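Local structure of DsbA family protein (Salmonella typhimurium, 7JVE) at residues Gln60-Tyr65 against Lys231-Ile236; Phe89-Cys94 against Pro129-Ala134; Cys94-Lys99 against Phe121-Ser126; Asp171-Ala176 against Thr183-Val188; Gln209-Ser214 against Ala218-Pro223. The protein acts as a trimeric thioredoxin-like enzyme that both oxidises thiols and isomerises disulfide bonds. One frame throughout, in Å; residues are numbered along the deposited sequence.

Interaction 1: Gln60-Tyr65 against Lys231-Ile236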
# COMPACT_ATOMS: atom_id res chain seq x y z
N GLN A 60 23.46 15.99 -6.93
CA GLN A 60 24.01 16.65 -8.11
C GLN A 60 23.08 17.74 -8.61
O GLN A 60 23.54 18.81 -9.02
CB GLN A 60 24.28 15.63 -9.22
CG GLN A 60 25.48 14.75 -8.96
CD GLN A 60 26.76 15.57 -8.93
OE1 GLN A 60 27.09 16.27 -9.89
NE2 GLN A 60 27.47 15.52 -7.81
N LEU A 61 21.76 17.48 -8.60
CA LEU A 61 20.80 18.48 -9.06
C LEU A 61 20.80 19.70 -8.15
O LEU A 61 20.77 20.85 -8.63
CB LEU A 61 19.40 17.88 -9.15
CG LEU A 61 19.22 16.81 -10.24
CD1 LEU A 61 17.82 16.18 -10.17
CD2 LEU A 61 19.47 17.42 -11.62
N ALA A 62 20.86 19.48 -6.82
CA ALA A 62 20.96 20.58 -5.86
C ALA A 62 22.19 21.44 -6.12
O ALA A 62 22.11 22.67 -6.09
CB ALA A 62 21.00 20.04 -4.44
N LEU A 63 23.34 20.81 -6.37
CA LEU A 63 24.54 21.59 -6.66
C LEU A 63 24.37 22.37 -7.95
O LEU A 63 24.81 23.52 -8.03
CB LEU A 63 25.77 20.68 -6.73
CG LEU A 63 26.10 20.05 -5.38
CD1 LEU A 63 27.16 18.95 -5.52
CD2 LEU A 63 26.52 21.11 -4.35
N GLN A 64 23.72 21.79 -8.95
CA GLN A 64 23.57 22.50 -10.23
C GLN A 64 22.61 23.70 -10.10
O GLN A 64 22.84 24.75 -10.72
CB GLN A 64 23.09 21.53 -11.31
CG GLN A 64 22.88 22.18 -12.65
CD GLN A 64 22.24 21.27 -13.70
OE1 GLN A 64 22.17 20.04 -13.55
NE2 GLN A 64 21.77 21.88 -14.78
N TYR A 65 21.55 23.58 -9.31
CA TYR A 65 20.56 24.65 -9.19
C TYR A 65 20.70 25.43 -7.89
O TYR A 65 19.73 26.01 -7.41
CB TYR A 65 19.15 24.09 -9.36
CG TYR A 65 18.94 23.56 -10.77
CD1 TYR A 65 18.65 24.41 -11.83
CD2 TYR A 65 19.10 22.21 -11.04
CE1 TYR A 65 18.48 23.91 -13.12
CE2 TYR A 65 18.95 21.70 -12.31
CZ TYR A 65 18.64 22.56 -13.35
OH TYR A 65 18.50 22.04 -14.61
N LYS A 231 29.10 15.79 0.21
CA LYS A 231 28.99 15.25 1.56
C LYS A 231 28.27 16.17 2.53
O LYS A 231 27.92 15.71 3.62
CB LYS A 231 30.39 14.93 2.10
CG LYS A 231 30.37 14.09 3.38
CD LYS A 231 29.86 12.68 3.11
CE LYS A 231 30.82 11.89 2.23
NZ LYS A 231 32.07 11.55 2.95
N ARG A 232 28.04 17.44 2.18
CA ARG A 232 27.34 18.38 3.05
C ARG A 232 25.92 18.69 2.60
O ARG A 232 25.30 19.60 3.15
CB ARG A 232 28.13 19.68 3.18
CG ARG A 232 29.52 19.54 3.82
CD ARG A 232 29.84 20.74 4.69
NE ARG A 232 30.29 21.90 3.91
CZ ARG A 232 30.30 23.17 4.34
NH1 ARG A 232 29.89 23.49 5.56
NH2 ARG A 232 30.74 24.14 3.53
N VAL A 233 25.38 17.96 1.63
CA VAL A 233 24.06 18.22 1.07
C VAL A 233 23.15 17.03 1.36
O VAL A 233 23.56 15.88 1.22
CB VAL A 233 24.13 18.44 -0.45
CG1 VAL A 233 22.75 18.73 -1.04
CG2 VAL A 233 25.14 19.53 -0.80
N THR A 234 21.90 17.29 1.70
CA THR A 234 20.98 16.18 1.92
C THR A 234 19.64 16.54 1.29
O THR A 234 19.15 17.66 1.48
CB THR A 234 20.81 15.89 3.42
OG1 THR A 234 22.09 15.88 4.05
CG2 THR A 234 20.25 14.49 3.57
N VAL A 235 19.05 15.61 0.55
CA VAL A 235 17.74 15.80 -0.05
C VAL A 235 16.78 14.85 0.64
O VAL A 235 17.03 13.64 0.70
CB VAL A 235 17.77 15.57 -1.58
CG1 VAL A 235 16.39 15.58 -2.16
CG2 VAL A 235 18.65 16.64 -2.25
N ILE A 236 15.70 15.38 1.19
CA ILE A 236 14.85 14.60 2.09
C ILE A 236 13.38 14.69 1.69
O ILE A 236 12.88 15.79 1.40
CB ILE A 236 15.03 15.06 3.54
CG1 ILE A 236 16.53 15.20 3.85
CG2 ILE A 236 14.26 14.11 4.50
CD1 ILE A 236 16.85 15.43 5.31
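The edge strand of the thioredoxin-type sheet meets the end of the long helix 37-64 here, and Val233, just before strand 234-237, carries the contact against Ala62 and Leu63. Both branches of the valine are used. CG1 reaches the alanine methyl, Ala62 CB lying 4.0 Å from Val233 CG1. CG2 meets the tip of the leucine, where Leu63 CD2 lies 4.1 Å from Val233 CG2. The first torsion of Val233 explains this division: CG1 is anti to the backbone N (chi1 -179°) and CG2 stands beside that nitrogen, and the two methyls spread over neighbouring positions of the helix. Alanine suits the spot facing the strand, since its short side chain lets the backbones come within 8.0 Å, measured from Ala62 CA to Val233 CA; the longer Leu63 starts off to one side and bridges with its CD2 methyl. No hydrogen bond joins the segments. The strand's alternation then sorts its neighbours. Val235 again points to the helix and also packs on Val163 of a second subunit, while Thr234 turns to helix 242-253, where its OG1 bonds to Lys251. Gln55, earlier on the long helix, receives the N-H of Val235. Apolar side chains on one sheet face meeting a helix, with a second helix on the other face, give the alpha/beta layering of the thioredoxin fold.

Interaction 2: Phe89-Cys94 against Pro129-Ala134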
# COMPACT_ATOMS: atom_id res chain seq x y z
N PHE A 89 10.11 22.64 -0.46
CA PHE A 89 9.07 22.56 -1.48
C PHE A 89 7.81 21.98 -0.85
O PHE A 89 7.82 20.86 -0.33
CB PHE A 89 9.55 21.70 -2.64
CG PHE A 89 10.69 22.31 -3.41
CD1 PHE A 89 11.98 22.30 -2.89
CD2 PHE A 89 10.46 22.94 -4.64
CE1 PHE A 89 13.04 22.85 -3.60
CE2 PHE A 89 11.50 23.51 -5.36
CZ PHE A 89 12.80 23.47 -4.84
N PHE A 90 6.73 22.75 -0.89
CA PHE A 90 5.50 22.36 -0.23
C PHE A 90 4.32 22.98 -0.98
O PHE A 90 4.46 23.99 -1.67
CB PHE A 90 5.47 22.81 1.24
CG PHE A 90 5.44 24.30 1.38
CD1 PHE A 90 6.61 25.04 1.31
CD2 PHE A 90 4.23 24.97 1.50
CE1 PHE A 90 6.57 26.42 1.40
CE2 PHE A 90 4.19 26.34 1.60
CZ PHE A 90 5.36 27.06 1.55
N ASP A 91 3.18 22.32 -0.83
CA ASP A 91 1.88 22.77 -1.31
C ASP A 91 1.00 22.94 -0.08
O ASP A 91 0.99 22.06 0.79
CB ASP A 91 1.31 21.73 -2.30
CG ASP A 91 -0.05 22.10 -2.90
OD1 ASP A 91 -0.82 22.91 -2.30
OD2 ASP A 91 -0.36 21.53 -3.98
N TYR A 92 0.30 24.07 0.03
CA TYR A 92 -0.55 24.25 1.20
C TYR A 92 -1.64 23.18 1.30
O TYR A 92 -2.12 22.91 2.41
CB TYR A 92 -1.19 25.64 1.22
CG TYR A 92 -0.24 26.73 1.64
CD1 TYR A 92 0.22 26.82 2.96
CD2 TYR A 92 0.21 27.67 0.72
CE1 TYR A 92 1.09 27.82 3.35
CE2 TYR A 92 1.09 28.69 1.11
CZ TYR A 92 1.53 28.75 2.42
OH TYR A 92 2.39 29.76 2.81
N GLN A 93 -2.03 22.55 0.20
CA GLN A 93 -3.06 21.51 0.25
C GLN A 93 -2.48 20.11 0.34
O GLN A 93 -3.24 19.13 0.34
CB GLN A 93 -3.98 21.63 -0.96
CG GLN A 93 -4.82 22.86 -0.88
CD GLN A 93 -5.96 22.83 -1.84
OE1 GLN A 93 -7.04 22.30 -1.51
NE2 GLN A 93 -5.77 23.39 -3.04
N CYS A 94 -1.18 19.98 0.45
CA CYS A 94 -0.57 18.70 0.79
C CYS A 94 -0.87 18.35 2.24
O CYS A 94 -0.40 19.04 3.16
CB CYS A 94 0.93 18.78 0.54
SG CYS A 94 1.75 17.31 1.00
N PRO A 129 -4.82 27.66 -9.25
CA PRO A 129 -5.49 28.89 -8.77
C PRO A 129 -5.33 29.12 -7.26
O PRO A 129 -5.00 30.24 -6.85
CB PRO A 129 -6.96 28.68 -9.19
CG PRO A 129 -6.91 27.64 -10.31
CD PRO A 129 -5.76 26.74 -9.94
N VAL A 130 -5.50 28.09 -6.44
CA VAL A 130 -5.36 28.25 -4.99
C VAL A 130 -3.89 28.43 -4.59
O VAL A 130 -3.56 29.33 -3.80
CB VAL A 130 -6.02 27.07 -4.25
CG1 VAL A 130 -5.67 27.09 -2.78
CG2 VAL A 130 -7.54 27.15 -4.41
N SER A 131 -2.99 27.59 -5.10
CA SER A 131 -1.58 27.76 -4.78
C SER A 131 -1.07 29.13 -5.22
O SER A 131 -0.35 29.81 -4.48
CB SER A 131 -0.72 26.65 -5.40
OG SER A 131 -0.99 25.41 -4.79
N GLY A 132 -1.43 29.55 -6.44
CA GLY A 132 -0.99 30.85 -6.92
C GLY A 132 -1.50 31.99 -6.06
O GLY A 132 -0.77 32.93 -5.76
N LEU A 133 -2.78 31.93 -5.68
CA LEU A 133 -3.35 32.96 -4.81
C LEU A 133 -2.65 32.99 -3.47
O LEU A 133 -2.40 34.06 -2.92
CB LEU A 133 -4.86 32.73 -4.61
CG LEU A 133 -5.51 33.73 -3.64
CD1 LEU A 133 -5.27 35.17 -4.10
CD2 LEU A 133 -7.02 33.49 -3.38
N ALA A 134 -2.37 31.81 -2.89
CA ALA A 134 -1.72 31.79 -1.59
C ALA A 134 -0.30 32.32 -1.69
O ALA A 134 0.18 32.98 -0.76
CB ALA A 134 -1.72 30.37 -1.00
O HOH W 1 -3.09 24.16 -3.25
O HOH W 2 2.11 31.98 1.11
O HOH W 3 0.85 25.64 -2.76
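Asp91, Tyr92 and Gln93 face Ser131, Ala134 and Val130 across the passage from strand 84-90 to the CxxC helix of the thioredoxin fold, with helix 128-145 on the far side. The linker is shaped by bonds of its own. A type I turn runs from Asp91 to Cys94, and an Asx turn lies within it: Gln93 N donates to Asp91 OD1 at 2.8 Å, nearly straight at 170°, meeting the oxygen from 47° out of the carboxylate plane. The other oxygen, OD2, makes a salt bridge with Arg127 and accepts from Ile123 N, which leaves the buried acid well provided with donors.

Water supplies the polar links across the contact. One molecule donates a hydrogen bond to Asp91 OD1 (2.8 Å), accepts one from Gln93 NE2 (2.8 Å) and bonds to Ser131 OG; another joins that hydroxyl to the Tyr92 N-H. Serine suits this buried place, its small hydroxyl bonding both waters. The glutamine OE1 is held separately, accepting from Leu167 N.

Van der Waals contacts lie beside the waters. Gln93 crosses Val130 at about a right angle, its amide NE2 3.7 Å from Val130 CG1; the one apolar pair is the Tyr92 ring resting obliquely on the Ala134 methyl, with CD2 3.7 Å from CB. Tyr92 OH donates to a third water at 2.8 Å, which donates in turn to Ala134 O at 2.9 Å.

Interaction 3: Cys94-Lys99 against Phe121-Ser126. With EDO (1,2-ethanediol), chain H.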
# COMPACT_ATOMS: atom_id res chain seq x y z
N CYS A 94 -1.18 19.98 0.45
CA CYS A 94 -0.57 18.70 0.79
C CYS A 94 -0.87 18.35 2.24
O CYS A 94 -0.40 19.04 3.16
CB CYS A 94 0.93 18.78 0.54
SG CYS A 94 1.75 17.31 1.00
N SER A 95 -1.63 17.27 2.47
CA SER A 95 -2.08 16.96 3.82
C SER A 95 -0.93 16.58 4.75
O SER A 95 -0.99 16.89 5.95
CB SER A 95 -3.15 15.86 3.80
OG SER A 95 -2.65 14.62 3.33
N TRP A 96 0.12 15.92 4.25
CA TRP A 96 1.19 15.61 5.18
C TRP A 96 2.21 16.74 5.34
O TRP A 96 2.86 16.83 6.40
CB TRP A 96 1.89 14.30 4.79
CG TRP A 96 2.81 14.37 3.60
CD1 TRP A 96 4.17 14.45 3.62
CD2 TRP A 96 2.42 14.29 2.22
NE1 TRP A 96 4.66 14.45 2.33
CE2 TRP A 96 3.61 14.36 1.45
CE3 TRP A 96 1.19 14.18 1.56
CZ2 TRP A 96 3.60 14.31 0.05
CZ3 TRP A 96 1.18 14.13 0.16
CH2 TRP A 96 2.38 14.20 -0.58
N CYS A 97 2.33 17.65 4.36
CA CYS A 97 3.06 18.89 4.58
C CYS A 97 2.42 19.67 5.72
O CYS A 97 3.10 20.22 6.59
CB CYS A 97 3.05 19.76 3.33
SG CYS A 97 3.93 19.08 1.95
N SER A 98 1.09 19.76 5.68
CA SER A 98 0.37 20.40 6.76
C SER A 98 0.75 19.79 8.10
O SER A 98 1.11 20.50 9.04
CB SER A 98 -1.13 20.28 6.50
OG SER A 98 -1.86 20.98 7.48
N LYS A 99 0.71 18.45 8.21
CA LYS A 99 1.01 17.83 9.50
C LYS A 99 2.47 17.95 9.89
O LYS A 99 2.79 17.77 11.07
CB LYS A 99 0.60 16.35 9.52
CG LYS A 99 -0.80 16.10 9.02
CD LYS A 99 -1.72 15.89 10.17
CE LYS A 99 -3.09 15.40 9.73
NZ LYS A 99 -3.82 14.85 10.88
N PHE A 121 4.60 25.59 -4.31
CA PHE A 121 4.33 25.05 -5.63
C PHE A 121 3.07 24.19 -5.58
O PHE A 121 2.63 23.79 -4.49
CB PHE A 121 5.53 24.25 -6.17
CG PHE A 121 5.64 22.82 -5.63
CD1 PHE A 121 5.82 22.58 -4.28
CD2 PHE A 121 5.62 21.73 -6.50
CE1 PHE A 121 5.94 21.26 -3.78
CE2 PHE A 121 5.74 20.42 -6.01
CZ PHE A 121 5.89 20.18 -4.64
N PRO A 122 2.45 23.88 -6.74
CA PRO A 122 1.22 23.09 -6.76
C PRO A 122 1.44 21.65 -7.17
O PRO A 122 1.99 21.41 -8.26
CB PRO A 122 0.38 23.82 -7.81
CG PRO A 122 1.42 24.49 -8.72
CD PRO A 122 2.78 24.39 -8.08
N ILE A 123 1.00 20.68 -6.36
CA ILE A 123 1.22 19.28 -6.68
C ILE A 123 0.44 18.88 -7.93
O ILE A 123 0.93 18.12 -8.77
CB ILE A 123 0.86 18.39 -5.48
CG1 ILE A 123 1.84 18.60 -4.35
CG2 ILE A 123 0.79 16.90 -5.89
CD1 ILE A 123 1.50 17.78 -3.14
N PHE A 124 -0.78 19.39 -8.08
CA PHE A 124 -1.62 19.05 -9.22
C PHE A 124 -2.03 20.32 -9.97
O PHE A 124 -2.08 21.43 -9.43
CB PHE A 124 -2.88 18.28 -8.81
CG PHE A 124 -2.61 16.93 -8.19
CD1 PHE A 124 -2.12 15.88 -8.96
CD2 PHE A 124 -2.87 16.71 -6.85
CE1 PHE A 124 -1.88 14.64 -8.40
CE2 PHE A 124 -2.64 15.48 -6.28
CZ PHE A 124 -2.14 14.44 -7.06
N SER A 125 -2.35 20.10 -11.25
CA SER A 125 -2.80 21.19 -12.12
C SER A 125 -3.98 21.95 -11.53
O SER A 125 -4.02 23.19 -11.57
CB SER A 125 -3.15 20.59 -13.49
OG SER A 125 -3.99 21.47 -14.20
N SER A 126 -4.97 21.24 -10.97
CA SER A 126 -6.15 21.91 -10.42
C SER A 126 -5.81 22.78 -9.21
O SER A 126 -6.64 23.60 -8.79
CB SER A 126 -7.22 20.89 -10.02
OG SER A 126 -6.72 20.01 -9.03
C1 EDO H . -1.70 23.99 -15.55
O1 EDO H . -1.30 22.81 -14.86
C2 EDO H . -2.88 24.59 -14.79
O2 EDO H . -3.26 25.84 -15.40
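Cys94 O accepts the N-H of Ser98 at 3.0 Å, starting the bonding of helix 95-110 at the very residue whose side chain touches Ile123. The contact itself is apolar. Ile123 sends its long branch at the cysteine, and CD1 comes to 3.9 Å from Cys94 CB. It owes this reach to an extended chain: CG1 is anti to the carbonyl carbon (chi1 -68°), and chi2 of 178° carries CD1 straight on. The same methyl lies obliquely to the Trp96 indole, 4.5 Å from CH2. The shorter branch is used too, CG2 lying 3.7 Å above one face of the Phe124 ring, toward its rim.

Cys94, Ser95, Trp96 and Cys97 make up the CxxC site of the thioredoxin fold, placed at the start of a helix, and the two cysteines are its disulfide pair. Their sulfurs stand 3.0 Å apart, Cys94 SG to Cys97 SG, which is longer than a full covalent disulfide, so how far this pair is oxidised in the crystal is uncertain. Cys94 SG also sits over one face of the Trp96 indole, near its rim. A branched aliphatic residue suits the neighbouring loop, covering the cysteine's methylene without offering the sulfur a polar partner. Pro217 packs on both Trp96 and Cys97, while Tyr179 of a second subunit touches Trp96 and brings the trimer close to the redox site.

Interaction 4: Asp171-Ala176 against Thr183-Val188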
# COMPACT_ATOMS: atom_id res chain seq x y z
N ASP A 171 -11.39 30.75 0.85
CA ASP A 171 -10.75 30.53 2.15
C ASP A 171 -9.49 31.37 2.28
O ASP A 171 -9.22 31.95 3.34
CB ASP A 171 -10.37 29.05 2.33
CG ASP A 171 -11.56 28.14 2.49
OD1 ASP A 171 -12.59 28.56 3.08
OD2 ASP A 171 -11.45 26.96 2.04
N VAL A 172 -8.67 31.39 1.24
CA VAL A 172 -7.42 32.14 1.28
C VAL A 172 -7.72 33.63 1.46
O VAL A 172 -7.14 34.29 2.33
CB VAL A 172 -6.60 31.86 0.01
CG1 VAL A 172 -5.32 32.70 -0.04
CG2 VAL A 172 -6.27 30.38 -0.05
N TYR A 173 -8.64 34.17 0.65
CA TYR A 173 -9.00 35.58 0.79
C TYR A 173 -9.51 35.88 2.19
O TYR A 173 -9.21 36.94 2.76
CB TYR A 173 -10.07 35.98 -0.22
CG TYR A 173 -9.63 36.09 -1.64
CD1 TYR A 173 -8.52 36.84 -1.99
CD2 TYR A 173 -10.35 35.47 -2.65
CE1 TYR A 173 -8.14 36.94 -3.30
CE2 TYR A 173 -9.98 35.57 -3.95
CZ TYR A 173 -8.88 36.32 -4.27
OH TYR A 173 -8.51 36.41 -5.59
N THR A 174 -10.32 34.97 2.74
CA THR A 174 -10.93 35.21 4.04
C THR A 174 -9.87 35.33 5.12
O THR A 174 -9.91 36.23 5.95
CB THR A 174 -11.93 34.11 4.38
OG1 THR A 174 -13.04 34.17 3.48
CG2 THR A 174 -12.46 34.28 5.81
N LEU A 175 -8.89 34.42 5.11
CA LEU A 175 -7.77 34.59 6.02
C LEU A 175 -6.95 35.83 5.64
O LEU A 175 -6.54 36.60 6.52
CB LEU A 175 -6.89 33.34 6.02
CG LEU A 175 -5.70 33.32 7.00
CD1 LEU A 175 -6.13 33.41 8.47
CD2 LEU A 175 -4.80 32.09 6.79
N ALA A 176 -6.74 36.06 4.33
CA ALA A 176 -5.79 37.09 3.92
C ALA A 176 -6.25 38.50 4.31
O ALA A 176 -5.41 39.38 4.49
CB ALA A 176 -5.55 37.03 2.41
N THR A 183 -6.06 47.79 0.50
CA THR A 183 -5.50 48.11 -0.81
C THR A 183 -4.69 46.93 -1.37
O THR A 183 -4.84 46.56 -2.54
CB THR A 183 -4.64 49.36 -0.71
OG1 THR A 183 -5.49 50.46 -0.37
CG2 THR A 183 -3.95 49.66 -2.04
N GLN A 184 -3.83 46.33 -0.55
CA GLN A 184 -3.11 45.14 -0.98
C GLN A 184 -4.07 44.03 -1.36
O GLN A 184 -3.91 43.38 -2.41
CB GLN A 184 -2.17 44.66 0.13
CG GLN A 184 -0.94 45.51 0.32
CD GLN A 184 -0.29 45.29 1.68
OE1 GLN A 184 -0.88 44.69 2.59
NE2 GLN A 184 0.93 45.76 1.82
N LEU A 185 -5.07 43.77 -0.51
CA LEU A 185 -6.04 42.73 -0.81
C LEU A 185 -6.68 42.96 -2.17
O LEU A 185 -6.75 42.05 -3.00
CB LEU A 185 -7.11 42.68 0.27
CG LEU A 185 -8.17 41.61 0.08
CD1 LEU A 185 -7.58 40.23 0.37
CD2 LEU A 185 -9.41 41.93 0.95
N ALA A 186 -7.13 44.19 -2.41
CA ALA A 186 -7.75 44.50 -3.70
C ALA A 186 -6.77 44.29 -4.83
O ALA A 186 -7.15 43.82 -5.92
CB ALA A 186 -8.30 45.93 -3.71
N ALA A 187 -5.49 44.62 -4.62
CA ALA A 187 -4.52 44.44 -5.69
C ALA A 187 -4.29 42.96 -5.97
O ALA A 187 -4.10 42.56 -7.13
CB ALA A 187 -3.20 45.14 -5.35
N VAL A 188 -4.32 42.12 -4.93
CA VAL A 188 -4.15 40.69 -5.14
C VAL A 188 -5.34 40.11 -5.88
O VAL A 188 -5.20 39.25 -6.76
CB VAL A 188 -3.92 39.97 -3.80
CG1 VAL A 188 -4.08 38.47 -4.00
CG2 VAL A 188 -2.55 40.31 -3.24
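Leu185 CD1 fills the angle between Tyr173 and Ala176, touching both. It lies 4.2 Å from Tyr173 CD1, approaching the ring obliquely, and 4.3 Å from Ala176 CB. Val188 adds the third contact from a different direction: its CG1 comes up to the ring edge, near the ring plane, 4.4 Å from Tyr173 CE1. All three approaches are loose apolar ones, with no hydrogen bond between the segments. The leucine gets there because its CG is anti to the backbone N (chi1 -179°), which swings a side chain that starts off to one side over to the facing helix.

Tyr173 and Ala176 are three residues apart, as are Leu185 and Val188, and in each case this spacing puts the pair along one side of its helix. The helices form an antiparallel hairpin in the helical insertion that DsbA relatives carry within the thioredoxin fold. Their segment axes run at 163° to one another and approach to 11.2 Å, wide enough for an aromatic ring to lie between. Alanine suits the place near the turn, where the closest CA atoms, those of Ala176 and Leu185, are 7.4 Å apart.

Farther out, Lys189 makes a cation-pi contact with the Tyr173 ring. Helix 128-145 lies beneath the pair: Leu133 packs on both Tyr173 and Val188, and Val137 on Ala176. At the other end of the first helix segment, Asp171 is fixed by a salt bridge to Lys162 and by the N-H of Thr168.

Interaction 5: Gln209-Ser214 against Ala218-Pro223. With EDO (1,2-ethanediol), chain M.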
# COMPACT_ATOMS: atom_id res chain seq x y z
N GLN A 209 10.56 21.03 -11.29
CA GLN A 209 10.72 20.09 -12.40
C GLN A 209 12.20 19.84 -12.69
O GLN A 209 12.60 18.70 -12.93
CB GLN A 209 10.00 20.61 -13.64
CG GLN A 209 8.49 20.44 -13.51
CD GLN A 209 7.67 21.21 -14.54
OE1 GLN A 209 6.46 21.33 -14.40
NE2 GLN A 209 8.33 21.73 -15.58
N HIS A 210 13.01 20.91 -12.68
CA HIS A 210 14.45 20.76 -12.82
C HIS A 210 15.05 19.95 -11.67
O HIS A 210 16.05 19.25 -11.88
CB HIS A 210 15.14 22.12 -12.89
CG HIS A 210 14.95 22.82 -14.20
ND1 HIS A 210 14.87 24.19 -14.31
CD2 HIS A 210 14.80 22.33 -15.46
CE1 HIS A 210 14.70 24.52 -15.58
NE2 HIS A 210 14.65 23.41 -16.30
N MET A 211 14.49 20.06 -10.46
CA MET A 211 15.00 19.28 -9.34
C MET A 211 14.44 17.87 -9.33
O MET A 211 14.81 17.09 -8.45
CB MET A 211 14.68 19.98 -8.03
CG MET A 211 15.57 21.20 -7.76
SD MET A 211 17.32 20.76 -7.59
CE MET A 211 17.20 19.56 -6.28
N ASP A 212 13.56 17.53 -10.28
CA ASP A 212 12.83 16.26 -10.25
C ASP A 212 12.04 16.11 -8.95
O ASP A 212 12.01 15.04 -8.34
CB ASP A 212 13.79 15.08 -10.48
CG ASP A 212 13.06 13.82 -10.95
OD1 ASP A 212 11.87 13.91 -11.32
OD2 ASP A 212 13.67 12.74 -10.94
N PHE A 213 11.38 17.19 -8.53
CA PHE A 213 10.43 17.22 -7.41
C PHE A 213 9.00 17.44 -7.87
O PHE A 213 8.15 17.81 -7.05
CB PHE A 213 10.77 18.35 -6.42
CG PHE A 213 12.09 18.20 -5.70
CD1 PHE A 213 12.66 16.95 -5.50
CD2 PHE A 213 12.73 19.32 -5.20
CE1 PHE A 213 13.84 16.83 -4.81
CE2 PHE A 213 13.93 19.20 -4.53
CZ PHE A 213 14.49 17.96 -4.34
N SER A 214 8.70 17.31 -9.16
CA SER A 214 7.36 17.66 -9.62
C SER A 214 6.31 16.80 -8.92
O SER A 214 6.37 15.56 -8.96
CB SER A 214 7.25 17.49 -11.13
OG SER A 214 6.12 18.19 -11.62
N ALA A 218 9.56 18.16 -0.78
CA ALA A 218 10.92 17.76 -0.45
C ALA A 218 11.65 18.89 0.26
O ALA A 218 11.26 20.06 0.17
CB ALA A 218 11.73 17.35 -1.70
N PHE A 219 12.71 18.51 0.96
CA PHE A 219 13.67 19.40 1.59
C PHE A 219 15.01 19.26 0.89
O PHE A 219 15.43 18.13 0.60
CB PHE A 219 13.90 19.08 3.08
CG PHE A 219 12.68 19.24 3.93
CD1 PHE A 219 11.82 18.17 4.14
CD2 PHE A 219 12.41 20.44 4.56
CE1 PHE A 219 10.71 18.30 4.93
CE2 PHE A 219 11.28 20.58 5.36
CZ PHE A 219 10.43 19.52 5.54
N VAL A 220 15.69 20.38 0.66
CA VAL A 220 17.11 20.40 0.30
C VAL A 220 17.86 21.14 1.39
O VAL A 220 17.58 22.31 1.68
CB VAL A 220 17.38 21.06 -1.05
CG1 VAL A 220 18.84 20.79 -1.46
CG2 VAL A 220 16.40 20.58 -2.11
N VAL A 221 18.84 20.46 1.98
CA VAL A 221 19.68 21.01 3.03
C VAL A 221 21.11 21.05 2.51
O VAL A 221 21.65 20.02 2.09
CB VAL A 221 19.57 20.18 4.31
CG1 VAL A 221 20.24 20.90 5.47
CG2 VAL A 221 18.08 19.86 4.60
N MET A 222 21.72 22.23 2.52
CA MET A 222 22.99 22.44 1.84
C MET A 222 23.68 23.67 2.40
O MET A 222 23.00 24.60 2.88
CB MET A 222 22.77 22.58 0.33
CG MET A 222 22.00 23.82 -0.03
SD MET A 222 21.48 23.88 -1.76
CE MET A 222 22.95 23.33 -2.63
N PRO A 223 25.01 23.71 2.37
CA PRO A 223 25.71 24.97 2.66
C PRO A 223 25.38 26.00 1.60
O PRO A 223 25.14 25.68 0.44
CB PRO A 223 27.20 24.58 2.61
CG PRO A 223 27.21 23.07 2.61
CD PRO A 223 25.94 22.65 1.95
C1 EDO M . 16.84 12.63 -9.69
O1 EDO M . 16.20 12.51 -10.97
C2 EDO M . 16.83 11.26 -9.02
O2 EDO M . 17.13 10.23 -10.00
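The Phe213 ring is sandwiched. Ala218 CB sits over the middle of one face, 3.7 Å from the centroid and 8° off the normal, a CH-pi contact; Met211 CB covers the opposite face nearer the rim. The edge belongs to Val220, whose CG2 is 3.7 Å from Phe213 CE2 and near the ring plane. Farther along the methionine, Met211 CE stretches to 4.4 Å from the same Val220 CG2. Two residues apart on strand 218-223, Ala218 and Val220 both point at the ring, the alanine methyl being small enough to sit close over the ring centre and the valine broad enough to close its side.

The ring reaches the sheet because helix 199-210 ends in a Schellman motif: Asp212 takes a positive phi of 57°, and the chain then turns Phe213 inward. Asp212 itself lies at the subunit boundary, with OD2 accepting from an ethanediol O1, probably from the crystallisation liquor, at 2.5 Å and making a salt bridge with Lys162 of a second subunit. Inside, Phe89 meets the Phe213 ring edge-to-face.

Chemically the junction divides in two: carbon alone joins the segments, so cohesion there rests on dispersion and the exclusion of water, while the charge just outside serves the link between subunits.

In the fold
From the N terminus, the long helix 37-64 leads into interaction 1, which closes the widest loop by returning at 231-236; the other four contacts nest inside it. Interaction 2 ties the end of strand 84-90 to helix 128-145, and interaction 3 lies within that loop, sharing Cys94 and joining the CxxC helix to the segment before helix 128-145. Interactions 4 and 5 follow in series, and no contacts cross. Interaction 4 folds a helical hairpin that packs against segment 129-134 of interaction 2. Interaction 5 brings the chain back to the sheet, where strand 218-223 lies between strands 84-90 and 234-237, linking interactions 2 and 1 by backbone hydrogen bonds.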